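Zinc-type alcohol dehydrogenase-like protein YAHK (Escherichia coli, PDB 1UUF) catalyses the reduction of a wide range of aldehydes to their alcohols, strongly preferring NADPH as electron donor, and binds two zinc ions per subunit. Local coordinates at residues A219-R231 with A239-M251. Sequence-based numbering, arbitrary orientation.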
loop_
_atom_site.group_PDB
_atom_site.type_symbol
_atom_site.label_atom_id
_atom_site.label_comp_id
_atom_site.label_asym_id
_atom_site.label_seq_id
_atom_site.Cartn_x
_atom_site.Cartn_y
_atom_site.Cartn_z
ATOM N N ALA A 219 16.807 13.115 -5.147
ATOM C CA ALA A 219 16.743 11.668 -5.303
ATOM C C ALA A 219 17.395 11.239 -6.613
ATOM O O ALA A 219 17.630 12.064 -7.497
ATOM C CB ALA A 219 15.286 11.203 -5.278
ATOM N N HIS A 220 17.725 9.956 -6.713
ATOM C CA HIS A 220 18.277 9.418 -7.946
ATOM C C HIS A 220 16.989 9.056 -8.672
ATOM O O HIS A 220 16.240 8.188 -8.223
ATOM C CB HIS A 220 19.109 8.168 -7.678
ATOM C CG HIS A 220 19.668 7.548 -8.918
ATOM N ND1 HIS A 220 18.925 6.728 -9.741
ATOM C CD2 HIS A 220 20.890 7.650 -9.493
ATOM C CE1 HIS A 220 19.665 6.352 -10.768
ATOM N NE2 HIS A 220 20.862 6.898 -10.642
ATOM N N VAL A 221 16.729 9.731 -9.785
ATOM C CA VAL A 221 15.484 9.533 -10.518
ATOM C C VAL A 221 15.543 8.686 -11.781
ATOM O O VAL A 221 16.370 8.916 -12.657
ATOM C CB VAL A 221 14.885 10.903 -10.896
ATOM C CG1 VAL A 221 13.538 10.723 -11.589
ATOM C CG2 VAL A 221 14.741 11.760 -9.650
ATOM N N VAL A 222 14.648 7.705 -11.859
ATOM C CA VAL A 222 14.549 6.845 -13.030
ATOM C C VAL A 222 13.169 7.079 -13.634
ATOM O O VAL A 222 12.153 6.880 -12.966
ATOM C CB VAL A 222 14.675 5.352 -12.668
ATOM C CG1 VAL A 222 14.565 4.508 -13.935
ATOM C CG2 VAL A 222 16.007 5.095 -11.978
ATOM N N ALA A 223 13.136 7.530 -14.884
ATOM C CA ALA A 223 11.871 7.772 -15.559
ATOM C C ALA A 223 11.521 6.567 -16.410
ATOM O O ALA A 223 12.397 5.968 -17.029
ATOM C CB ALA A 223 11.967 9.014 -16.437
ATOM N N PHE A 224 10.237 6.218 -16.437
ATOM C CA PHE A 224 9.763 5.087 -17.223
ATOM C C PHE A 224 8.817 5.558 -18.322
ATOM O O PHE A 224 7.879 6.315 -18.067
ATOM C CB PHE A 224 9.019 4.080 -16.337
ATOM C CG PHE A 224 9.882 3.419 -15.307
ATOM C CD1 PHE A 224 10.184 4.060 -14.110
ATOM C CD2 PHE A 224 10.395 2.148 -15.533
ATOM C CE1 PHE A 224 10.988 3.441 -13.151
ATOM C CE2 PHE A 224 11.201 1.519 -14.581
ATOM C CZ PHE A 224 11.496 2.168 -13.389
ATOM N N THR A 225 9.064 5.096 -19.542
ATOM C CA THR A 225 8.221 5.451 -20.678
ATOM C C THR A 225 7.875 4.165 -21.417
ATOM O O THR A 225 8.528 3.147 -21.221
ATOM C CB THR A 225 8.954 6.384 -21.652
ATOM O OG1 THR A 225 8.056 6.787 -22.692
ATOM C CG2 THR A 225 10.145 5.665 -22.272
ATOM N N THR A 226 6.850 4.210 -22.262
ATOM C CA THR A 226 6.447 3.033 -23.023
ATOM C C THR A 226 6.907 3.118 -24.477
ATOM O O THR A 226 6.612 2.234 -25.281
ATOM C CB THR A 226 4.916 2.845 -23.000
ATOM O OG1 THR A 226 4.278 4.053 -23.429
ATOM C CG2 THR A 226 4.444 2.498 -21.596
ATOM N N SER A 227 7.635 4.183 -24.806
ATOM C CA SER A 227 8.138 4.376 -26.164
ATOM C C SER A 227 9.518 5.022 -26.171
ATOM O O SER A 227 9.830 5.855 -25.319
ATOM C CB SER A 227 7.170 5.245 -26.974
ATOM O OG SER A 227 7.051 6.544 -26.420
ATOM N N GLU A 228 10.341 4.633 -27.139
ATOM C CA GLU A 228 11.688 5.172 -27.267
ATOM C C GLU A 228 11.667 6.656 -27.602
ATOM O O GLU A 228 12.627 7.374 -27.336
ATOM C CB GLU A 228 12.455 4.427 -28.363
ATOM C CG GLU A 228 12.866 3.020 -27.991
ATOM C CD GLU A 228 13.772 2.993 -26.779
ATOM O OE1 GLU A 228 14.810 3.692 -26.796
ATOM O OE2 GLU A 228 13.451 2.274 -25.810
ATOM N N ALA A 229 10.564 7.110 -28.183
ATOM C CA ALA A 229 10.427 8.502 -28.586
ATOM C C ALA A 229 10.620 9.521 -27.468
ATOM O O ALA A 229 11.147 10.607 -27.702
ATOM C CB ALA A 229 9.070 8.713 -29.243
ATOM N N LYS A 230 10.209 9.176 -26.250
ATOM C CA LYS A 230 10.323 10.116 -25.140
ATOM C C LYS A 230 11.535 9.908 -24.239
ATOM O O LYS A 230 11.656 10.552 -23.199
ATOM C CB LYS A 230 9.040 10.068 -24.308
ATOM C CG LYS A 230 7.787 10.258 -25.150
ATOM C CD LYS A 230 6.518 10.146 -24.330
ATOM C CE LYS A 230 6.302 11.377 -23.474
ATOM N NZ LYS A 230 5.086 11.232 -22.626
ATOM N N ARG A 231 12.443 9.026 -24.642
ATOM C CA ARG A 231 13.625 8.761 -23.831
ATOM C C ARG A 231 14.494 10.002 -23.641
ATOM O O ARG A 231 14.864 10.337 -22.518
ATOM C CB ARG A 231 14.459 7.634 -24.447
ATOM C CG ARG A 231 15.676 7.257 -23.612
ATOM C CD ARG A 231 16.506 6.184 -24.295
ATOM N NE ARG A 231 15.782 4.922 -24.413
ATOM C CZ ARG A 231 15.708 4.006 -23.452
ATOM N NH1 ARG A 231 16.319 4.202 -22.292
ATOM N NH2 ARG A 231 15.020 2.888 -23.650
ATOM N N ALA A 239 15.835 13.315 -15.437
ATOM C CA ALA A 239 15.937 11.918 -15.041
ATOM C C ALA A 239 17.391 11.483 -15.162
ATOM O O ALA A 239 18.055 11.793 -16.151
ATOM C CB ALA A 239 15.053 11.053 -15.931
ATOM N N ASP A 240 17.887 10.778 -14.149
ATOM C CA ASP A 240 19.264 10.296 -14.167
ATOM C C ASP A 240 19.359 9.073 -15.064
ATOM O O ASP A 240 20.400 8.809 -15.669
ATOM C CB ASP A 240 19.721 9.938 -12.754
ATOM C CG ASP A 240 19.747 11.138 -11.837
ATOM O OD1 ASP A 240 20.500 12.090 -12.131
ATOM O OD2 ASP A 240 19.014 11.134 -10.828
ATOM N N GLU A 241 18.262 8.325 -15.131
ATOM C CA GLU A 241 18.183 7.126 -15.960
ATOM C C GLU A 241 16.790 7.051 -16.563
ATOM O O GLU A 241 15.835 7.590 -16.004
ATOM C CB GLU A 241 18.416 5.863 -15.128
ATOM C CG GLU A 241 19.819 5.688 -14.571
ATOM C CD GLU A 241 19.966 4.386 -13.800
ATOM O OE1 GLU A 241 19.518 4.315 -12.635
ATOM O OE2 GLU A 241 20.517 3.423 -14.368
ATOM N N VAL A 242 16.681 6.383 -17.705
ATOM C CA VAL A 242 15.397 6.218 -18.364
ATOM C C VAL A 242 15.228 4.760 -18.757
ATOM O O VAL A 242 16.173 4.106 -19.211
ATOM C CB VAL A 242 15.279 7.102 -19.626
ATOM C CG1 VAL A 242 13.931 6.879 -20.287
ATOM C CG2 VAL A 242 15.432 8.565 -19.248
ATOM N N VAL A 243 14.022 4.248 -18.558
ATOM C CA VAL A 243 13.717 2.868 -18.891
ATOM C C VAL A 243 12.467 2.772 -19.753
ATOM O O VAL A 243 11.465 3.435 -19.485
ATOM C CB VAL A 243 13.493 2.029 -17.612
ATOM C CG1 VAL A 243 13.004 0.628 -17.976
ATOM C CG2 VAL A 243 14.785 1.941 -16.816
ATOM N N ASN A 244 12.538 1.970 -20.811
ATOM C CA ASN A 244 11.376 1.751 -21.663
ATOM C C ASN A 244 10.736 0.547 -20.991
ATOM O O ASN A 244 11.261 -0.563 -21.072
ATOM C CB ASN A 244 11.786 1.379 -23.086
ATOM C CG ASN A 244 10.589 1.192 -23.998
ATOM O OD1 ASN A 244 9.568 0.636 -23.591
ATOM N ND2 ASN A 244 10.710 1.649 -25.238
ATOM N N SER A 245 9.611 0.765 -20.319
ATOM C CA SER A 245 8.947 -0.310 -19.594
ATOM C C SER A 245 8.503 -1.491 -20.450
ATOM O O SER A 245 8.104 -2.527 -19.914
ATOM C CB SER A 245 7.753 0.245 -18.808
ATOM O OG SER A 245 6.820 0.883 -19.657
ATOM N N ARG A 246 8.574 -1.347 -21.770
ATOM C CA ARG A 246 8.188 -2.437 -22.661
ATOM C C ARG A 246 9.368 -3.363 -22.952
ATOM O O ARG A 246 9.205 -4.402 -23.590
ATOM C CB ARG A 246 7.641 -1.898 -23.983
ATOM C CG ARG A 246 6.389 -1.045 -23.863
ATOM C CD ARG A 246 5.718 -0.918 -25.220
ATOM N NE ARG A 246 5.154 -2.196 -25.647
ATOM C CZ ARG A 246 4.819 -2.488 -26.900
ATOM N NH1 ARG A 246 4.992 -1.593 -27.863
ATOM N NH2 ARG A 246 4.306 -3.677 -27.190
ATOM N N ASN A 247 10.556 -2.981 -22.492
ATOM C CA ASN A 247 11.745 -3.799 -22.702
ATOM C C ASN A 247 12.111 -4.523 -21.410
ATOM O O ASN A 247 12.665 -3.932 -20.483
ATOM C CB ASN A 247 12.917 -2.937 -23.185
ATOM C CG ASN A 247 12.674 -2.346 -24.564
ATOM O OD1 ASN A 247 12.033 -2.969 -25.410
ATOM N ND2 ASN A 247 13.199 -1.149 -24.803
ATOM N N ALA A 248 11.789 -5.813 -21.367
ATOM C CA ALA A 248 12.045 -6.652 -20.202
ATOM C C ALA A 248 13.475 -6.570 -19.684
ATOM O O ALA A 248 13.701 -6.597 -18.474
ATOM C CB ALA A 248 11.688 -8.101 -20.522
ATOM N N ASP A 249 14.438 -6.476 -20.595
ATOM C CA ASP A 249 15.838 -6.395 -20.201
ATOM C C ASP A 249 16.119 -5.118 -19.417
ATOM O O ASP A 249 16.831 -5.144 -18.415
ATOM C CB ASP A 249 16.738 -6.463 -21.434
ATOM C CG ASP A 249 16.607 -7.780 -22.172
ATOM O OD1 ASP A 249 16.895 -8.833 -21.563
ATOM O OD2 ASP A 249 16.214 -7.764 -23.358
ATOM N N GLU A 250 15.558 -4.001 -19.871
ATOM C CA GLU A 250 15.757 -2.732 -19.179
ATOM C C GLU A 250 15.105 -2.764 -17.796
ATOM O O GLU A 250 15.680 -2.289 -16.818
ATOM C CB GLU A 250 15.183 -1.581 -20.011
ATOM C CG GLU A 250 15.997 -1.265 -21.264
ATOM C CD GLU A 250 15.432 -0.097 -22.054
ATOM O OE1 GLU A 250 15.202 0.972 -21.453
ATOM O OE2 GLU A 250 15.224 -0.246 -23.278
ATOM N N MET A 251 13.908 -3.332 -17.715
ATOM C CA MET A 251 13.198 -3.428 -16.441
ATOM C C MET A 251 13.936 -4.328 -15.451
ATOM O O MET A 251 14.090 -3.982 -14.280
ATOM C CB MET A 251 11.785 -3.971 -16.668
ATOM C CG MET A 251 10.872 -3.021 -17.412
ATOM S SD MET A 251 10.366 -1.637 -16.381
ATOM C CE MET A 251 8.866 -2.274 -15.695
HETATM O O HOH W 1 17.887 13.288 -10.228
#
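The Arg231 guanidinium meets Glu250 across the contact: OE1 comes to its NH1/NH2 edge, 2.9 Å from Arg231 NH2, in a salt bridge. Glu228 forms a second salt bridge along the adjoining edge, gripped side-on through NE and NH2. These groups belong to a right-handed beta-alpha-beta crossover of the Rossmann-type domain: strand 220-225, helix 231-237 and strand 241-244. Asp240 CB lies over one face of the His220 ring, a CH-pi contact. The Phe224 ring has Met251 SD at its edge, 3.7 Å from CE2, a Met-aromatic contact. Val243 CB approaches that ring obliquely. In the parallel ladder Ala223 bonds on both sides, N to Glu241 O and O to Val243 N. Strand 241-244 is an outermost strand of the parallel sheet within this chain. On one face, Phe224 packs with Val243 and against Phe258 and Phe274. On the other, Ala223 and Val242 face helix 231-237. Asp240 OD2 accepts from Val221 N through its anti lone pair. Arg231 bends at chi3 (-65°), bringing NH2 between the two carboxylates. Glu250 OE1 also accepts from Asn244 N. Glu228 OE2 takes Arg231 NH2 on its syn side and Asn244 ND2, 2.9 Å away, on its anti side.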